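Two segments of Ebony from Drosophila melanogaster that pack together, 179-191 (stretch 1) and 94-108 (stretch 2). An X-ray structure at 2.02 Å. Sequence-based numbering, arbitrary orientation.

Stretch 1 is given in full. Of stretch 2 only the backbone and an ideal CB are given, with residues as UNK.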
# COMPACT_ATOMS: atom_id res chain seq x y z
N THR A 179 3.34 4.10 15.76
CA THR A 179 2.38 5.06 15.22
C THR A 179 3.00 6.45 15.24
O THR A 179 3.35 6.96 16.31
CB THR A 179 1.09 5.04 16.03
OG1 THR A 179 0.38 3.81 15.80
CG2 THR A 179 0.20 6.21 15.63
N LEU A 180 3.13 7.08 14.07
CA LEU A 180 3.67 8.43 13.99
C LEU A 180 2.61 9.50 13.74
O LEU A 180 2.88 10.68 13.97
CB LEU A 180 4.74 8.52 12.90
CG LEU A 180 6.00 7.71 13.21
CD1 LEU A 180 7.08 7.95 12.17
CD2 LEU A 180 6.50 8.03 14.61
N LEU A 181 1.43 9.10 13.27
CA LEU A 181 0.31 10.03 13.09
C LEU A 181 -0.97 9.21 13.07
O LEU A 181 -1.02 8.16 12.42
CB LEU A 181 0.45 10.82 11.78
CG LEU A 181 -0.67 11.81 11.45
CD1 LEU A 181 -0.59 13.05 12.33
CD2 LEU A 181 -0.65 12.19 9.97
N ASN A 182 -1.98 9.68 13.78
CA ASN A 182 -3.31 9.06 13.75
C ASN A 182 -4.28 10.16 13.35
O ASN A 182 -4.77 10.91 14.19
CB ASN A 182 -3.67 8.44 15.11
CG ASN A 182 -5.01 7.72 15.08
OD1 ASN A 182 -5.86 8.00 14.24
ND2 ASN A 182 -5.19 6.78 16.00
N PHE A 183 -4.56 10.26 12.05
CA PHE A 183 -5.32 11.38 11.54
C PHE A 183 -6.77 10.99 11.25
O PHE A 183 -7.03 9.93 10.68
CB PHE A 183 -4.68 11.95 10.27
CG PHE A 183 -5.20 13.32 9.91
CD1 PHE A 183 -4.67 14.45 10.50
CD2 PHE A 183 -6.22 13.47 8.99
CE1 PHE A 183 -5.14 15.71 10.18
CE2 PHE A 183 -6.70 14.73 8.66
CZ PHE A 183 -6.17 15.85 9.26
N GLN A 184 -7.69 11.86 11.65
CA GLN A 184 -9.11 11.70 11.38
C GLN A 184 -9.40 12.13 9.94
O GLN A 184 -9.30 13.31 9.62
CB GLN A 184 -9.92 12.52 12.38
CG GLN A 184 -11.41 12.22 12.43
CD GLN A 184 -12.09 12.95 13.57
OE1 GLN A 184 -11.70 12.78 14.73
NE2 GLN A 184 -13.08 13.76 13.25
N VAL A 185 -9.78 11.17 9.08
CA VAL A 185 -9.80 11.45 7.65
C VAL A 185 -10.87 12.46 7.28
O VAL A 185 -10.74 13.16 6.27
CB VAL A 185 -9.94 10.14 6.84
CG1 VAL A 185 -8.95 9.09 7.33
CG2 VAL A 185 -11.37 9.62 6.89
N ASN A 186 -11.94 12.59 8.07
CA ASN A 186 -12.98 13.56 7.72
C ASN A 186 -12.60 15.00 8.08
O ASN A 186 -13.39 15.91 7.84
CB ASN A 186 -14.33 13.20 8.35
CG ASN A 186 -14.35 13.28 9.87
OD1 ASN A 186 -13.55 13.98 10.50
ND2 ASN A 186 -15.28 12.54 10.48
N GLU A 187 -11.41 15.22 8.63
CA GLU A 187 -10.92 16.57 8.88
C GLU A 187 -9.99 17.08 7.79
O GLU A 187 -9.59 18.25 7.84
CB GLU A 187 -10.20 16.63 10.24
CG GLU A 187 -11.07 16.18 11.42
CD GLU A 187 -11.82 17.32 12.08
OE1 GLU A 187 -12.17 17.18 13.27
OE2 GLU A 187 -12.05 18.36 11.42
N TYR A 188 -9.62 16.25 6.82
CA TYR A 188 -8.71 16.70 5.78
C TYR A 188 -9.41 17.66 4.82
O TYR A 188 -10.52 17.37 4.34
CB TYR A 188 -8.14 15.51 5.00
CG TYR A 188 -7.28 15.96 3.84
CD1 TYR A 188 -6.05 16.58 4.07
CD2 TYR A 188 -7.70 15.79 2.52
CE1 TYR A 188 -5.26 17.00 3.01
CE2 TYR A 188 -6.91 16.21 1.46
CZ TYR A 188 -5.69 16.81 1.72
OH TYR A 188 -4.91 17.24 0.67
N VAL A 189 -8.76 18.78 4.54
CA VAL A 189 -9.31 19.82 3.66
C VAL A 189 -8.53 19.81 2.36
O VAL A 189 -7.30 19.83 2.36
CB VAL A 189 -9.24 21.21 4.31
CG1 VAL A 189 -10.06 22.21 3.49
CG2 VAL A 189 -9.74 21.16 5.74
N HIS A 190 -9.27 19.78 1.25
CA HIS A 190 -8.71 19.84 -0.09
C HIS A 190 -8.28 21.27 -0.41
O HIS A 190 -8.62 22.22 0.30
CB HIS A 190 -9.74 19.32 -1.10
CG HIS A 190 -9.19 19.11 -2.47
ND1 HIS A 190 -8.00 18.46 -2.71
CD2 HIS A 190 -9.68 19.45 -3.69
CE1 HIS A 190 -7.78 18.41 -4.01
NE2 HIS A 190 -8.78 19.00 -4.63
N SER A 191 -7.53 21.42 -1.51
CA SER A 191 -7.09 22.75 -1.92
C SER A 191 -8.26 23.67 -2.26
O SER A 191 -8.12 24.89 -2.15
CB SER A 191 -6.14 22.65 -3.11
OG SER A 191 -6.69 21.85 -4.15
N UNK A 94 -6.05 11.34 -7.37
CA UNK A 94 -5.04 12.33 -6.99
C UNK A 94 -5.33 12.91 -5.61
O UNK A 94 -4.40 13.22 -4.86
CB UNK A 94 -4.98 13.45 -8.03
N UNK A 95 -6.61 13.07 -5.27
CA UNK A 95 -6.96 13.53 -3.93
C UNK A 95 -6.46 12.55 -2.88
O UNK A 95 -5.96 12.95 -1.82
CB UNK A 95 -8.47 13.72 -3.80
N UNK A 96 -6.58 11.25 -3.15
CA UNK A 96 -6.09 10.23 -2.22
C UNK A 96 -4.58 10.36 -2.05
O UNK A 96 -4.06 10.37 -0.92
CB UNK A 96 -6.45 8.83 -2.71
N UNK A 97 -3.84 10.47 -3.16
CA UNK A 97 -2.39 10.57 -3.05
C UNK A 97 -1.95 11.87 -2.40
O UNK A 97 -0.95 11.89 -1.68
CB UNK A 97 -1.75 10.44 -4.43
N UNK A 98 -2.68 12.97 -2.62
CA UNK A 98 -2.33 14.21 -1.95
C UNK A 98 -2.59 14.10 -0.45
O UNK A 98 -1.81 14.62 0.36
CB UNK A 98 -3.12 15.38 -2.55
N UNK A 99 -3.67 13.42 -0.05
CA UNK A 99 -3.93 13.21 1.37
C UNK A 99 -2.85 12.33 2.00
O UNK A 99 -2.42 12.59 3.13
CB UNK A 99 -5.31 12.58 1.57
N UNK A 100 -2.41 11.29 1.30
CA UNK A 100 -1.34 10.45 1.83
C UNK A 100 -0.04 11.25 1.98
O UNK A 100 0.68 11.09 2.97
CB UNK A 100 -1.12 9.24 0.92
N UNK A 101 0.26 12.13 1.02
CA UNK A 101 1.44 12.98 1.18
C UNK A 101 1.25 13.97 2.33
O UNK A 101 2.20 14.27 3.06
CB UNK A 101 1.73 13.73 -0.12
N UNK A 102 0.02 14.45 2.53
CA UNK A 102 -0.30 15.28 3.69
C UNK A 102 0.07 14.55 4.98
O UNK A 102 0.64 15.16 5.90
CB UNK A 102 -1.78 15.65 3.69
N UNK A 103 -0.24 13.25 5.06
CA UNK A 103 0.07 12.46 6.25
C UNK A 103 1.55 12.11 6.34
O UNK A 103 2.13 12.17 7.43
CB UNK A 103 -0.76 11.18 6.26
N UNK A 104 2.16 11.72 5.23
CA UNK A 104 3.50 11.14 5.23
C UNK A 104 4.60 12.19 5.12
O UNK A 104 5.64 12.06 5.78
CB UNK A 104 3.63 10.14 4.08
N UNK A 105 4.40 13.21 4.29
CA UNK A 105 5.45 14.14 3.92
C UNK A 105 6.20 14.77 5.08
O UNK A 105 7.42 14.63 5.20
CB UNK A 105 4.85 15.25 3.06
N UNK A 106 5.48 15.50 5.93
CA UNK A 106 6.15 16.16 7.07
C UNK A 106 6.91 15.20 7.96
O UNK A 106 7.98 15.54 8.47
CB UNK A 106 5.12 16.91 7.92
N UNK A 107 6.38 13.99 8.16
CA UNK A 107 7.06 13.02 9.01
C UNK A 107 8.27 12.43 8.30
O UNK A 107 9.38 12.39 8.86
CB UNK A 107 6.10 11.91 9.43
N UNK A 108 8.08 11.99 7.06
CA UNK A 108 9.16 11.36 6.30
C UNK A 108 10.38 12.27 6.18
O UNK A 108 11.52 11.83 6.37
CB UNK A 108 8.66 10.97 4.91

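Stretch 2 is helical throughout and runs roughly antiparallel to strand 179-184, at 149°. Stretch 1 offers it mostly apolar surface.

Position 94 points sideways, with nothing of stretch 1 near. Many residues would suit; it is Leu 94.

Position 95 also points sideways, but its ideal CB lies 4.7 Å from His 190 CE1. A side chain of medium length could reach the imidazole. It is Ile 95. Its CD1 lies over one face of the ring.

Positions 96 and 97 do not meet stretch 1, so it sets no preference: Val 96 and Phe 97.

Position 98 points toward stretch 1, its ideal CB 4.1 Å from Tyr 188 OH. The hydroxyl and His 190 ND1 favour Glu, Gln or Asp. It is Glu 98. No direct hydrogen bond forms; one water joins Glu 98 OE1 (2.6 Å), Tyr 188 OH (2.7 Å) and His 190 ND1 (2.6 Å), donating to the carboxylate.

Position 99 has its ideal CB 4.0 Å from Tyr 188 CE2. Phe 183 and Val 185 lie farther along, so a large apolar chain fits. It is Phe 99. Its CB sits over the Tyr 188 face, 4.2 Å from the ring centroid. Its CE1 reaches Phe 183 CD2 at 3.8 Å.

Positions 100 and 101 are out of reach: Leu 100 and Glu 101, the latter salt-bridged to position 108.

Position 102 points toward stretch 1 beside Tyr 188 CE1, with Phe 183 beyond. Leu, Met or an aromatic would suit. It is Phe 102. Tyr 188 turns its edge to the face of this ring, which presents its edge to the face of Phe 183.

Position 103 has its ideal CB 3.8 Å from Leu 181 CD2. A small residue such as Ala or Cys would suit. It is Cys 103, packed against Leu 181.

Positions 104 to 106 make no contact: Glu 104, Gly 105 and Pro 106. The helix kinks here; proline has no amide hydrogen to give.

Position 107 points toward Leu 180 and Leu 181. Ile, Leu or Met would suit. It is Ile 107: CG2 lies 3.5 Å from Leu 180 CD1, and CD1 3.6 Å from Leu 181 CB.

Position 108 points sideways, with nothing of stretch 1 near its ideal CB, so a long polar chain has room. It is Arg 108, whose NH2 bonds Glu 101 OE1 at 2.7 Å.

Stretch 2 94-108: LIVFEFLEFCEGPIR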
# COMPACT_ATOMS: atom_id res chain seq x y z
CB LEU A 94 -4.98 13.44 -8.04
CG LEU A 94 -4.03 14.60 -7.75
CD1 LEU A 94 -2.59 14.12 -7.75
CD2 LEU A 94 -4.23 15.73 -8.75
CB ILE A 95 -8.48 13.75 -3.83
CG1 ILE A 95 -8.94 14.78 -4.87
CG2 ILE A 95 -8.86 14.19 -2.41
CD1 ILE A 95 -10.42 15.07 -4.83
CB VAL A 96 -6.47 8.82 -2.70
CG1 VAL A 96 -5.79 7.77 -1.84
CG2 VAL A 96 -7.98 8.64 -2.64
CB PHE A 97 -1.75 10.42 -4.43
CG PHE A 97 -1.71 9.00 -4.92
CD1 PHE A 97 -0.62 8.19 -4.66
CD2 PHE A 97 -2.78 8.47 -5.62
CE1 PHE A 97 -0.59 6.88 -5.10
CE2 PHE A 97 -2.75 7.16 -6.07
CZ PHE A 97 -1.65 6.36 -5.81
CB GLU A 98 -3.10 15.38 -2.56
CG GLU A 98 -2.66 15.72 -3.98
CD GLU A 98 -3.30 16.99 -4.51
OE1 GLU A 98 -4.23 17.51 -3.86
OE2 GLU A 98 -2.87 17.46 -5.58
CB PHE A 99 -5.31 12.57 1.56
CG PHE A 99 -5.57 12.12 2.98
CD1 PHE A 99 -5.54 13.02 4.03
CD2 PHE A 99 -5.87 10.79 3.25
CE1 PHE A 99 -5.80 12.61 5.33
CE2 PHE A 99 -6.12 10.37 4.55
CZ PHE A 99 -6.08 11.29 5.59
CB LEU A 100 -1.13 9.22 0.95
CG LEU A 100 -2.34 8.28 0.86
CD1 LEU A 100 -2.06 7.12 -0.08
CD2 LEU A 100 -2.74 7.78 2.24
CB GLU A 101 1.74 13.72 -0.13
CG GLU A 101 2.95 14.65 -0.08
CD GLU A 101 4.26 13.94 0.23
OE1 GLU A 101 5.24 14.63 0.60
OE2 GLU A 101 4.33 12.69 0.10
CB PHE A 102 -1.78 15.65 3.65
CG PHE A 102 -2.32 16.25 4.93
CD1 PHE A 102 -2.34 17.63 5.12
CD2 PHE A 102 -2.87 15.43 5.92
CE1 PHE A 102 -2.86 18.18 6.28
CE2 PHE A 102 -3.39 15.98 7.09
CZ PHE A 102 -3.39 17.35 7.27
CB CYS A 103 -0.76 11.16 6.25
SG CYS A 103 -2.55 11.37 6.30
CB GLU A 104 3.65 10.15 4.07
CG GLU A 104 2.74 8.94 4.21
CD GLU A 104 2.71 8.06 2.97
OE1 GLU A 104 3.34 8.42 1.95
OE2 GLU A 104 2.05 7.01 3.02
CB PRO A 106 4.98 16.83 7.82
CG PRO A 106 3.95 17.06 6.76
CD PRO A 106 4.06 15.91 5.81
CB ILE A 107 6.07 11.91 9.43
CG1 ILE A 107 4.96 12.51 10.31
CG2 ILE A 107 6.81 10.78 10.11
CD1 ILE A 107 3.81 11.55 10.60
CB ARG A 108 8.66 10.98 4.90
CG ARG A 108 9.76 10.53 3.94
CD ARG A 108 9.26 10.55 2.50
NE ARG A 108 9.00 11.91 2.05
CZ ARG A 108 7.85 12.32 1.53
NH1 ARG A 108 6.83 11.48 1.41
NH2 ARG A 108 7.71 13.58 1.14
O HOH W 1 -5.77 17.57 -1.82
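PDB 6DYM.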